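Local coordinates for protein tRNA-splicing ligase RtcB (Thermus thermophilus, PDB 2EPG) that probably joins RNA ends bearing a 2',3'-cyclic phosphate or 3'-phosphate to 5'-hydroxyl ends, using GTP and manganese, at residues A[258-261]-A[262-265]. Sequence-based numbering, arbitrary orientation.
Sequences QDYV and ERFL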
loop_
_atom_site.group_PDB
_atom_site.type_symbol
_atom_site.label_atom_id
_atom_site.label_comp_id
_atom_site.label_asym_id
_atom_site.label_seq_id
_atom_site.Cartn_x
_atom_site.Cartn_y
_atom_site.Cartn_z
ATOM N N GLN A 258 -8.612 -3.634 15.556
ATOM C CA GLN A 258 -9.236 -4.496 16.561
ATOM C C GLN A 258 -10.206 -3.723 17.443
ATOM O O GLN A 258 -11.326 -4.160 17.673
ATOM C CB GLN A 258 -8.162 -5.142 17.437
ATOM C CG GLN A 258 -8.719 -5.967 18.581
ATOM C CD GLN A 258 -9.345 -7.270 18.118
ATOM O OE1 GLN A 258 -8.646 -8.166 17.638
ATOM N NE2 GLN A 258 -10.666 -7.382 18.252
ATOM N N ASP A 259 -9.765 -2.569 17.931
ATOM C CA ASP A 259 -10.583 -1.719 18.793
ATOM C C ASP A 259 -11.908 -1.365 18.135
ATOM O O ASP A 259 -12.960 -1.421 18.772
ATOM C CB ASP A 259 -9.851 -0.413 19.119
ATOM C CG ASP A 259 -8.623 -0.614 19.996
ATOM O OD1 ASP A 259 -7.812 0.332 20.092
ATOM O OD2 ASP A 259 -8.469 -1.699 20.597
ATOM N N TYR A 260 -11.864 -1.000 16.858
ATOM C CA TYR A 260 -13.082 -0.601 16.168
ATOM C C TYR A 260 -13.958 -1.699 15.606
ATOM O O TYR A 260 -15.165 -1.519 15.509
ATOM C CB TYR A 260 -12.763 0.447 15.097
ATOM C CG TYR A 260 -12.497 1.806 15.721
ATOM C CD1 TYR A 260 -11.206 2.197 16.063
ATOM C CD2 TYR A 260 -13.557 2.655 16.053
ATOM C CE1 TYR A 260 -10.969 3.400 16.726
ATOM C CE2 TYR A 260 -13.342 3.858 16.717
ATOM C CZ TYR A 260 -12.046 4.221 17.052
ATOM O OH TYR A 260 -11.835 5.393 17.718
ATOM N N VAL A 261 -13.375 -2.831 15.230
ATOM C CA VAL A 261 -14.199 -3.921 14.731
ATOM C C VAL A 261 -15.165 -4.278 15.862
ATOM O O VAL A 261 -16.384 -4.322 15.655
ATOM C CB VAL A 261 -13.377 -5.191 14.389
ATOM C CG1 VAL A 261 -14.319 -6.377 14.214
ATOM C CG2 VAL A 261 -12.580 -4.979 13.112
ATOM N N GLU A 262 -14.623 -4.520 17.056
ATOM C CA GLU A 262 -15.469 -4.886 18.185
ATOM C C GLU A 262 -16.401 -3.763 18.600
ATOM O O GLU A 262 -17.533 -4.016 18.995
ATOM C CB GLU A 262 -14.633 -5.382 19.380
ATOM C CG GLU A 262 -13.347 -4.637 19.660
ATOM C CD GLU A 262 -12.497 -5.342 20.722
ATOM O OE1 GLU A 262 -12.017 -6.474 20.461
ATOM O OE2 GLU A 262 -12.311 -4.765 21.821
ATOM N N ARG A 263 -15.947 -2.520 18.491
ATOM C CA ARG A 263 -16.811 -1.408 18.835
ATOM C C ARG A 263 -17.948 -1.345 17.804
ATOM O O ARG A 263 -19.090 -1.056 18.156
ATOM C CB ARG A 263 -16.026 -0.093 18.856
ATOM C CG ARG A 263 -16.894 1.104 19.233
ATOM C CD ARG A 263 -16.120 2.407 19.399
ATOM N NE ARG A 263 -17.053 3.504 19.666
ATOM C CZ ARG A 263 -16.761 4.798 19.579
ATOM N NH1 ARG A 263 -17.698 5.698 19.845
ATOM N NH2 ARG A 263 -15.545 5.196 19.229
ATOM N N PHE A 264 -17.634 -1.631 16.538
ATOM C CA PHE A 264 -18.635 -1.617 15.454
ATOM C C PHE A 264 -19.619 -2.778 15.555
ATOM O O PHE A 264 -20.758 -2.685 15.098
ATOM C CB PHE A 264 -17.960 -1.693 14.075
ATOM C CG PHE A 264 -17.448 -0.375 13.558
ATOM C CD1 PHE A 264 -17.195 0.689 14.425
ATOM C CD2 PHE A 264 -17.165 -0.217 12.202
ATOM C CE1 PHE A 264 -16.660 1.895 13.949
ATOM C CE2 PHE A 264 -16.628 0.986 11.716
ATOM C CZ PHE A 264 -16.374 2.040 12.589
ATOM N N LEU A 265 -19.171 -3.886 16.128
ATOM C CA LEU A 265 -20.039 -5.038 16.273
ATOM C C LEU A 265 -21.076 -4.756 17.357
ATOM O O LEU A 265 -22.263 -5.047 17.187
ATOM C CB LEU A 265 -19.212 -6.274 16.640
ATOM C CG LEU A 265 -18.338 -6.863 15.524
ATOM C CD1 LEU A 265 -17.304 -7.814 16.125
ATOM C CD2 LEU A 265 -19.223 -7.580 14.502
#
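F264 N reaches back to Y260 O at 2.7 Å and L265 N to V261 O at 2.9 Å, i to i+4 bonds that run 258-261 into 262-265 as the last two turns of helix 250-265. R263 N to D259 O is longer, 3.2 Å, and the E262 N to Q258 O bond is weak and less certain.

On the buried side, F264 CE1 comes to the edge of the Y260 ring, near its plane, 3.8 Å from Y260 CD2, while Y260 CB sits over one face of the phenylalanine, toward its rim. From there R263 runs outward, fully extended alongside the tyrosine, bringing NH2 to 3.6 Å from Y260 CE2, with the guanidinium and ring planes 35° apart. D292 of helix 288-321 takes that NH2 in a salt bridge, and Y260 OH bonds to K194 O.

Another face of the helix carries V261 and L265, side by side with V261 CG1 3.8 Å from L265 CD1; V261 also touches Y80 and P100 in loops. Toward solvent, Q258 bends at chi2, which swings NE2 to 2.7 Å from E262 OE1. The bond is weak, its N-H well off the line to OE1, and the amide and carboxylate planes are 66° apart.

This is the i, i+3 and i, i+4 side-chain pairing of an amphipathic helix end, here packed between helix 288-321 and neighbouring loops of the RtcB fold.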